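Local structure of virulence factor (Pectobacterium carotovorum, 2W3Y) at residues A[36-41]-A[154-158]; A[43-47]-A[144-148]; A[201-205]-A[216-220]. The protein binds to lipid vesicles as an S-palmitoylated virulence factor of a bacterial pathogen of Drosophila. All coordinates share one frame. Residue numbers count along the deposited sequence, not the author numbering.

Contact 1 (A[36-41]-A[154-158]); sequences LSKDGA and GLSAE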
loop_
_atom_site.group_PDB
_atom_site.type_symbol
_atom_site.label_atom_id
_atom_site.label_comp_id
_atom_site.label_asym_id
_atom_site.label_seq_id
_atom_site.Cartn_x
_atom_site.Cartn_y
_atom_site.Cartn_z
ATOM N N LEU A 36 5.653 -6.029 11.234
ATOM C CA LEU A 36 5.412 -7.420 11.569
ATOM C C LEU A 36 5.325 -7.627 13.081
ATOM O O LEU A 36 6.225 -7.247 13.822
ATOM C CB LEU A 36 6.481 -8.318 10.930
ATOM C CG LEU A 36 6.480 -9.822 11.230
ATOM C CD1 LEU A 36 5.209 -10.473 10.696
ATOM C CD2 LEU A 36 7.717 -10.483 10.646
ATOM N N SER A 37 4.245 -8.267 13.517
ATOM C CA SER A 37 3.918 -8.381 14.928
ATOM C C SER A 37 3.166 -9.672 15.196
ATOM O O SER A 37 2.569 -10.258 14.286
ATOM C CB SER A 37 3.025 -7.187 15.329
ATOM O OG SER A 37 2.302 -7.462 16.504
ATOM N N LYS A 38 3.155 -10.114 16.450
ATOM C CA LYS A 38 2.281 -11.234 16.781
ATOM C C LYS A 38 0.779 -10.896 16.609
ATOM O O LYS A 38 -0.041 -11.786 16.394
ATOM C CB LYS A 38 2.616 -11.830 18.160
ATOM C CG LYS A 38 2.509 -10.880 19.332
ATOM C CD LYS A 38 2.929 -11.602 20.638
ATOM C CE LYS A 38 2.072 -12.841 20.899
ATOM N NZ LYS A 38 2.385 -13.456 22.211
ATOM N N ASP A 39 0.443 -9.605 16.663
ATOM C CA ASP A 39 -0.944 -9.132 16.500
ATOM C C ASP A 39 -1.397 -8.846 15.067
ATOM O O ASP A 39 -2.571 -8.530 14.840
ATOM C CB ASP A 39 -1.192 -7.919 17.401
ATOM C CG ASP A 39 -1.134 -8.287 18.888
ATOM O OD1 ASP A 39 -1.468 -9.448 19.221
ATOM O OD2 ASP A 39 -0.745 -7.434 19.711
ATOM N N GLY A 40 -0.472 -8.976 14.107
ATOM C CA GLY A 40 -0.777 -8.763 12.701
ATOM C C GLY A 40 0.399 -8.156 11.948
ATOM O O GLY A 40 1.442 -7.862 12.526
ATOM N N ALA A 41 0.232 -7.975 10.644
ATOM C CA ALA A 41 1.310 -7.434 9.831
ATOM C C ALA A 41 0.756 -6.347 8.907
ATOM O O ALA A 41 -0.389 -6.439 8.471
ATOM C CB ALA A 41 1.959 -8.554 9.009
ATOM N N GLY A 154 9.023 -14.941 8.235
ATOM C CA GLY A 154 8.690 -14.160 9.427
ATOM C C GLY A 154 7.202 -14.119 9.686
ATOM O O GLY A 154 6.763 -14.219 10.823
ATOM N N LEU A 155 6.429 -13.961 8.615
ATOM C CA LEU A 155 4.980 -13.894 8.692
ATOM C C LEU A 155 4.400 -15.185 9.262
ATOM O O LEU A 155 3.544 -15.156 10.163
ATOM C CB LEU A 155 4.423 -13.627 7.295
ATOM C CG LEU A 155 3.059 -12.982 7.058
ATOM C CD1 LEU A 155 2.880 -11.646 7.807
ATOM C CD2 LEU A 155 2.876 -12.772 5.557
ATOM N N SER A 156 4.893 -16.305 8.728
ATOM C CA SER A 156 4.483 -17.655 9.098
ATOM C C SER A 156 4.735 -17.935 10.573
ATOM O O SER A 156 3.850 -18.460 11.282
ATOM C CB SER A 156 5.239 -18.677 8.231
ATOM O OG SER A 156 4.870 -20.011 8.562
ATOM N N ALA A 157 5.942 -17.590 11.021
ATOM C CA ALA A 157 6.313 -17.657 12.428
ATOM C C ALA A 157 5.329 -16.909 13.341
ATOM O O ALA A 157 4.901 -17.448 14.374
ATOM C CB ALA A 157 7.740 -17.135 12.632
ATOM N N GLU A 158 4.956 -15.683 12.974
ATOM C CA GLU A 158 4.014 -14.916 13.805
ATOM C C GLU A 158 2.602 -15.494 13.812
ATOM O O GLU A 158 2.035 -15.680 14.884
ATOM C CB GLU A 158 3.966 -13.427 13.425
ATOM C CG GLU A 158 5.274 -12.658 13.609
ATOM C CD GLU A 158 5.653 -12.404 15.060
ATOM O OE1 GLU A 158 4.945 -12.871 15.981
ATOM O OE2 GLU A 158 6.679 -11.715 15.286
HETATM O O HOH W 1 0.447 -14.373 16.600
#

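Contact 2 (A[43-47]-A[144-148]); sequences QYQTY and FATFL. With PLM (palmitic acid), chain C.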
loop_
_atom_site.group_PDB
_atom_site.type_symbol
_atom_site.label_atom_id
_atom_site.label_comp_id
_atom_site.label_asym_id
_atom_site.label_seq_id
_atom_site.Cartn_x
_atom_site.Cartn_y
_atom_site.Cartn_z
ATOM N N GLN A 43 2.093 -4.722 5.330
ATOM C CA GLN A 43 3.075 -4.831 4.278
ATOM C C GLN A 43 3.176 -3.435 3.647
ATOM O O GLN A 43 2.260 -3.000 3.008
ATOM C CB GLN A 43 2.564 -5.862 3.259
ATOM C CG GLN A 43 3.597 -6.472 2.381
ATOM C CD GLN A 43 4.199 -7.683 3.008
ATOM O OE1 GLN A 43 3.561 -8.749 3.091
ATOM N NE2 GLN A 43 5.442 -7.536 3.480
ATOM N N TYR A 44 4.274 -2.725 3.870
ATOM C CA TYR A 44 4.464 -1.392 3.281
ATOM C C TYR A 44 5.119 -1.506 1.908
ATOM O O TYR A 44 6.209 -2.051 1.802
ATOM C CB TYR A 44 5.325 -0.528 4.203
ATOM C CG TYR A 44 4.699 -0.179 5.532
ATOM C CD1 TYR A 44 3.670 0.780 5.612
ATOM C CD2 TYR A 44 5.147 -0.769 6.706
ATOM C CE1 TYR A 44 3.106 1.131 6.825
ATOM C CE2 TYR A 44 4.567 -0.423 7.950
ATOM C CZ TYR A 44 3.544 0.518 7.978
ATOM O OH TYR A 44 2.987 0.881 9.170
ATOM N N GLN A 45 4.466 -1.016 0.850
ATOM C CA GLN A 45 4.973 -1.258 -0.513
ATOM C C GLN A 45 4.876 -0.039 -1.447
ATOM O O GLN A 45 4.005 0.818 -1.286
ATOM C CB GLN A 45 4.229 -2.436 -1.175
ATOM C CG GLN A 45 4.041 -3.653 -0.279
ATOM C CD GLN A 45 5.185 -4.637 -0.389
ATOM O OE1 GLN A 45 5.282 -5.359 -1.380
ATOM N NE2 GLN A 45 6.065 -4.663 0.615
ATOM N N THR A 46 5.783 0.030 -2.421
ATOM C CA THR A 46 5.723 1.033 -3.497
ATOM C C THR A 46 5.934 0.329 -4.832
ATOM O O THR A 46 7.022 -0.202 -5.112
ATOM C CB THR A 46 6.799 2.136 -3.335
ATOM O OG1 THR A 46 6.706 2.713 -2.033
ATOM C CG2 THR A 46 6.591 3.261 -4.368
ATOM N N TYR A 47 4.882 0.288 -5.648
ATOM C CA TYR A 47 4.976 -0.385 -6.934
ATOM C C TYR A 47 4.962 0.631 -8.052
ATOM O O TYR A 47 4.037 1.435 -8.168
ATOM C CB TYR A 47 3.826 -1.362 -7.155
ATOM C CG TYR A 47 3.697 -2.440 -6.100
ATOM C CD1 TYR A 47 4.830 -3.040 -5.538
ATOM C CD2 TYR A 47 2.437 -2.869 -5.670
ATOM C CE1 TYR A 47 4.718 -4.030 -4.553
ATOM C CE2 TYR A 47 2.314 -3.874 -4.693
ATOM C CZ TYR A 47 3.462 -4.450 -4.147
ATOM O OH TYR A 47 3.366 -5.442 -3.189
ATOM N N PHE A 144 10.221 -9.229 -6.621
ATOM C CA PHE A 144 9.146 -9.248 -5.617
ATOM C C PHE A 144 8.939 -10.671 -5.062
ATOM O O PHE A 144 8.746 -10.845 -3.851
ATOM C CB PHE A 144 7.847 -8.688 -6.200
ATOM C CG PHE A 144 6.671 -8.768 -5.262
ATOM C CD1 PHE A 144 6.589 -7.924 -4.156
ATOM C CD2 PHE A 144 5.648 -9.686 -5.475
ATOM C CE1 PHE A 144 5.495 -7.998 -3.271
ATOM C CE2 PHE A 144 4.551 -9.768 -4.590
ATOM C CZ PHE A 144 4.482 -8.907 -3.491
ATOM N N ALA A 145 8.985 -11.682 -5.939
ATOM C CA ALA A 145 8.844 -13.081 -5.506
ATOM C C ALA A 145 9.872 -13.485 -4.446
ATOM O O ALA A 145 9.515 -14.158 -3.467
ATOM C CB ALA A 145 8.855 -14.064 -6.698
ATOM N N THR A 146 11.136 -13.087 -4.641
ATOM C CA THR A 146 12.182 -13.301 -3.638
ATOM C C THR A 146 11.882 -12.537 -2.342
ATOM O O THR A 146 12.028 -13.086 -1.241
ATOM C CB THR A 146 13.621 -12.952 -4.170
ATOM O OG1 THR A 146 13.946 -13.815 -5.268
ATOM C CG2 THR A 146 14.674 -13.127 -3.088
ATOM N N PHE A 147 11.460 -11.281 -2.461
ATOM C CA PHE A 147 11.109 -10.515 -1.258
ATOM C C PHE A 147 10.015 -11.221 -0.430
ATOM O O PHE A 147 10.133 -11.358 0.799
ATOM C CB PHE A 147 10.623 -9.099 -1.606
ATOM C CG PHE A 147 9.848 -8.459 -0.486
ATOM C CD1 PHE A 147 10.519 -7.911 0.608
ATOM C CD2 PHE A 147 8.444 -8.471 -0.489
ATOM C CE1 PHE A 147 9.817 -7.352 1.673
ATOM C CE2 PHE A 147 7.730 -7.924 0.585
ATOM C CZ PHE A 147 8.421 -7.372 1.658
ATOM N N LEU A 148 8.948 -11.637 -1.112
ATOM C CA LEU A 148 7.746 -12.146 -0.456
ATOM C C LEU A 148 8.034 -13.496 0.173
ATOM O O LEU A 148 7.574 -13.792 1.286
ATOM C CB LEU A 148 6.567 -12.226 -1.441
ATOM C CG LEU A 148 5.155 -12.393 -0.869
ATOM C CD1 LEU A 148 4.677 -11.140 -0.115
ATOM C CD2 LEU A 148 4.166 -12.809 -1.959
HETATM C C1 PLM C . 5.378 -16.845 0.014
HETATM O O2 PLM C . 5.927 -17.859 0.521
HETATM C C2 PLM C . 3.981 -16.426 0.455
HETATM C C3 PLM C . 3.959 -15.145 1.284
HETATM C C4 PLM C . 2.555 -14.757 1.754
HETATM C C5 PLM C . 1.715 -14.113 0.651
HETATM C C6 PLM C . 0.214 -14.277 0.884
HETATM C C7 PLM C . -0.589 -13.291 0.036
HETATM C C8 PLM C . -1.997 -13.791 -0.304
HETATM C C9 PLM C . -3.029 -12.992 0.489
HETATM C CA PLM C . -3.904 -12.080 -0.364
HETATM C CB PLM C . -3.633 -10.608 -0.071
HETATM C CC PLM C . -4.011 -9.755 -1.272
HETATM C CD PLM C . -2.995 -8.652 -1.531
HETATM C CE PLM C . -3.673 -7.293 -1.455
HETATM C CF PLM C . -2.845 -6.211 -2.133
#

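Contact 3 (A[201-205]-A[216-220]); sequences EQKKI and NLEFG. With PLM (palmitic acid), chain C.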
loop_
_atom_site.group_PDB
_atom_site.type_symbol
_atom_site.label_atom_id
_atom_site.label_comp_id
_atom_site.label_asym_id
_atom_site.label_seq_id
_atom_site.Cartn_x
_atom_site.Cartn_y
_atom_site.Cartn_z
ATOM N N GLU A 201 -6.670 -22.381 8.522
ATOM C CA GLU A 201 -6.459 -23.301 7.392
ATOM C C GLU A 201 -5.714 -22.646 6.213
ATOM O O GLU A 201 -5.224 -23.332 5.318
ATOM C CB GLU A 201 -7.791 -23.919 6.947
ATOM C CG GLU A 201 -8.805 -22.907 6.368
ATOM C CD GLU A 201 -10.050 -23.556 5.769
ATOM O OE1 GLU A 201 -10.894 -24.093 6.539
ATOM O OE2 GLU A 201 -10.199 -23.510 4.518
ATOM N N GLN A 202 -5.623 -21.319 6.234
ATOM C CA GLN A 202 -4.896 -20.562 5.219
ATOM C C GLN A 202 -3.432 -20.271 5.577
ATOM O O GLN A 202 -2.671 -19.802 4.724
ATOM C CB GLN A 202 -5.613 -19.239 4.969
ATOM C CG GLN A 202 -6.950 -19.371 4.295
ATOM C CD GLN A 202 -7.645 -18.054 4.206
ATOM O OE1 GLN A 202 -7.966 -17.439 5.226
ATOM N NE2 GLN A 202 -7.923 -17.613 2.979
ATOM N N LYS A 203 -3.030 -20.534 6.821
ATOM C CA LYS A 203 -1.700 -20.093 7.284
ATOM C C LYS A 203 -0.536 -20.716 6.522
ATOM O O LYS A 203 0.490 -20.061 6.322
ATOM C CB LYS A 203 -1.541 -20.240 8.807
ATOM C CG LYS A 203 -2.435 -19.262 9.550
ATOM C CD LYS A 203 -2.446 -19.469 11.042
ATOM C CE LYS A 203 -3.479 -18.564 11.698
ATOM N NZ LYS A 203 -3.404 -18.687 13.198
ATOM N N LYS A 204 -0.730 -21.965 6.084
ATOM C CA LYS A 204 0.179 -22.703 5.186
ATOM C C LYS A 204 0.680 -21.925 3.961
ATOM O O LYS A 204 1.787 -22.175 3.483
ATOM C CB LYS A 204 -0.522 -23.974 4.686
ATOM C CG LYS A 204 0.048 -25.303 5.197
ATOM C CD LYS A 204 -0.121 -25.497 6.715
ATOM C CE LYS A 204 -0.822 -26.824 7.074
ATOM N NZ LYS A 204 -2.314 -26.741 6.891
ATOM N N ILE A 205 -0.140 -21.002 3.454
ATOM C CA ILE A 205 0.188 -20.217 2.249
ATOM C C ILE A 205 1.504 -19.434 2.381
ATOM O O ILE A 205 2.262 -19.305 1.401
ATOM C CB ILE A 205 -0.981 -19.277 1.851
ATOM C CG1 ILE A 205 -2.194 -20.103 1.415
ATOM C CG2 ILE A 205 -0.562 -18.282 0.729
ATOM C CD1 ILE A 205 -3.497 -19.312 1.353
ATOM N N ASN A 216 -4.973 -22.819 -2.953
ATOM C CA ASN A 216 -6.226 -22.084 -3.078
ATOM C C ASN A 216 -6.118 -20.738 -2.375
ATOM O O ASN A 216 -5.895 -20.669 -1.169
ATOM C CB ASN A 216 -7.418 -22.895 -2.536
ATOM C CG ASN A 216 -8.767 -22.189 -2.743
ATOM O OD1 ASN A 216 -9.111 -21.777 -3.858
ATOM N ND2 ASN A 216 -9.541 -22.055 -1.657
ATOM N N LEU A 217 -6.241 -19.669 -3.152
ATOM C CA LEU A 217 -6.293 -18.322 -2.596
ATOM C C LEU A 217 -7.743 -17.881 -2.564
ATOM O O LEU A 217 -8.345 -17.630 -3.618
ATOM C CB LEU A 217 -5.461 -17.350 -3.438
ATOM C CG LEU A 217 -3.996 -17.670 -3.738
ATOM C CD1 LEU A 217 -3.396 -16.546 -4.596
ATOM C CD2 LEU A 217 -3.189 -17.875 -2.447
ATOM N N GLU A 218 -8.308 -17.812 -1.364
ATOM C CA GLU A 218 -9.672 -17.312 -1.165
ATOM C C GLU A 218 -9.669 -16.268 -0.052
ATOM O O GLU A 218 -9.690 -16.613 1.133
ATOM C CB GLU A 218 -10.670 -18.456 -0.862
ATOM C CG GLU A 218 -12.144 -17.983 -0.866
ATOM C CD GLU A 218 -13.146 -19.021 -0.353
ATOM O OE1 GLU A 218 -12.977 -19.556 0.770
ATOM O OE2 GLU A 218 -14.136 -19.275 -1.070
ATOM N N PHE A 219 -9.589 -14.994 -0.438
ATOM C CA PHE A 219 -9.493 -13.899 0.532
ATOM C C PHE A 219 -10.498 -12.819 0.212
ATOM O O PHE A 219 -10.616 -12.383 -0.934
ATOM C CB PHE A 219 -8.088 -13.278 0.559
ATOM C CG PHE A 219 -7.020 -14.195 1.063
ATOM C CD1 PHE A 219 -6.652 -14.181 2.406
ATOM C CD2 PHE A 219 -6.356 -15.062 0.188
ATOM C CE1 PHE A 219 -5.646 -15.027 2.880
ATOM C CE2 PHE A 219 -5.354 -15.913 0.639
ATOM C CZ PHE A 219 -4.991 -15.895 2.000
ATOM N N GLY A 220 -11.228 -12.394 1.236
ATOM C CA GLY A 220 -12.083 -11.230 1.132
ATOM C C GLY A 220 -11.249 -10.037 1.547
ATOM O O GLY A 220 -10.731 -9.990 2.658
HETATM C C1 PLM C . 5.378 -16.845 0.014
HETATM O O2 PLM C . 5.927 -17.859 0.521
HETATM C C2 PLM C . 3.981 -16.426 0.455
HETATM C C3 PLM C . 3.959 -15.145 1.284
HETATM C C4 PLM C . 2.555 -14.757 1.754
HETATM C C5 PLM C . 1.715 -14.113 0.651
HETATM C C6 PLM C . 0.214 -14.277 0.884
HETATM C C7 PLM C . -0.589 -13.291 0.036
HETATM C C8 PLM C . -1.997 -13.791 -0.304
HETATM C C9 PLM C . -3.029 -12.992 0.489
HETATM C CA PLM C . -3.904 -12.080 -0.364
HETATM C CB PLM C . -3.633 -10.608 -0.071
HETATM C CC PLM C . -4.011 -9.755 -1.272
HETATM C CD PLM C . -2.995 -8.652 -1.531
HETATM C CE PLM C . -3.673 -7.293 -1.455
HETATM C CF PLM C . -2.845 -6.211 -2.133
HETATM O O HOH W 2 -7.253 -19.588 0.748
#

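Contact 1 (A[36-41]-A[154-158])
Glu158 and Leu36 bury the most surface in this contact and show how one long side chain can meet apolar and polar surroundings at once. The methylenes of Glu158 provide the first. Its CG lies 3.6 Å from Leu36 CD1, and its CB sits 3.6 Å from Ser37 O. The carboxylate then reaches on to the turn, where Glu158 OE1 approaches Lys38 CA at 3.2 Å and Lys38 CB at 3.4 Å. No direct hydrogen bond crosses the interface; the same OE1 instead forms a salt bridge with Lys161. Water 1 closes the gap by donating to Lys38 O (2.6 Å) and Glu158 O (2.7 Å).

Leu36 points toward the helix and covers its backbone at a small residue, with Leu36 CD2 3.8 Å from Gly154 C. A CB on Gly154 would lie 3.0 Å from Leu36 CD2, a tight fit that the bare glycine avoids. Leu155 sets off sideways, yet its CD1 reaches both Leu36 CD1 (3.9 Å) and Ala41 CB (3.4 Å), and its side chain also comes about 4 Å from the bound palmitic acid.

The partner of the helix is a β-hairpin with a two-residue loop (Lys38 and Asp39). A type I turn from Ser37 to Gly40 links strands 36-37 and 40-49, and an ST turn, with Asp39 N donating to Ser37 OG at 2.8 Å, reinforces it. Helix 142-159 thus ends against a β-hairpin of the mixed sheet, an example of helix-on-sheet packing in the new fold of Evf.

Contact 2 (A[43-47]-A[144-148])
Tyr47 turns the edge of its ring toward the face of Phe144, in an offset edge-to-face pair with centroids 5.8 Å apart and planes at 86°. The phenol oxygen takes part too: Tyr47 OH is 3.3 Å from Phe144 CE1 while donating a hydrogen bond to Gln45 OE1 at 2.6 Å. Gln45 OE1 in turn meets the rim of the same phenylalanine, 3.3 Å from Phe144 CE1 and near the ring plane, where the slightly positive ring hydrogens suit an oxygen. The other end of this amide is held by its own strand, Gln45 NE2 donating to Tyr44 O at 2.9 Å.

One helical turn on, Phe147 receives a second glutamine. Gln43 NE2 lies at the ring edge, 3.5 Å from Phe147 CZ, and Gln45 NE2 is 3.7 Å from Phe147 CE2. The Gln43 amide is anchored beyond the pair, bonding to Tyr168 through OE1 and to Ser260 through NE2, so both ends of this buried amide have a hydrogen-bond partner. Leu148 marks the end of the interface: its CD1 is 4.2 Å from Gln43 OE1, and its CG is 3.7 Å from palmitic acid C3.

The segments run almost antiparallel, at 171°, with their axes 12.8 Å apart at closest approach. That is wider than the roughly 10 Å usual for a helix on a sheet, and long side chains span the difference. The result is helix-on-sheet packing in the new fold of Evf, with amides and aromatic rings sharing the core and Leu148 lining the fatty-acid pocket.

Contact 3 (A[201-205]-A[216-220])
Residues 204-205 belong to a 3-10 turn, with Ile205 N bonded to Gln202 O at 3.1 Å, whereas residues 216-220 are extended as part of strand 214-228. The nearest CA atoms, those of Gln202 and Leu217, are 8.2 Å apart. Both segments belong to one β-hairpin with a long connection: strands 185-198 and 214-228 pair antiparallel, and the loop between them folds back over the second strand. It is a good example of how a hairpin connection can also help to wall a ligand pocket.

Gln202 tethers the loop to the strand backbone. Gln202 NE2 donates a weak hydrogen bond to Glu218 O (2.7 Å), and Gln202 OE1 accepts from Lys199 N. Water 2 extends the bridge, accepting from Gln202 NE2 (3.1 Å) and Glu218 N (3.0 Å) and donating to Asn216 O (2.6 Å). Deeper in, Ile205 CD1 packs 4.1 Å from Leu217 CD2 and 3.8 Å from Phe219 CZ, the latter at the ring edge.

Phe219 separates polar from apolar surroundings. Gln202 NE2 covers one face of its ring, 3.4 Å from Phe219 CE1, and the acyl chain runs over the opposite face, with palmitic acid C9 3.7 Å from Phe219 CE2. Near the head of the lipid, Ile205 O comes to 3.5 Å from palmitic acid C2.

Contacts 1 and 2 both use strand 40-49 and helix 142-159, contact 1 mainly through the hairpin that leads into the strand, with centres about 16 Å apart; because strand and helix run in opposite directions, the pairing of residues 43-47 with 144-148 falls between the two segments of contact 1 along the chain. Contact 3 follows both in sequence, about 15 Å from contact 1 and about 18 Å from contact 2, between centres, and reaches the same mixed sheet through strand 214-228. The bound palmitic acid connects them: contacts 2 and 3 touch it, and Leu155 of contact 1 lies close. Helix, sheet and hairpin loop each contribute to the lining around the lipid, consistent with an S-palmitoylated, lipid-binding protein.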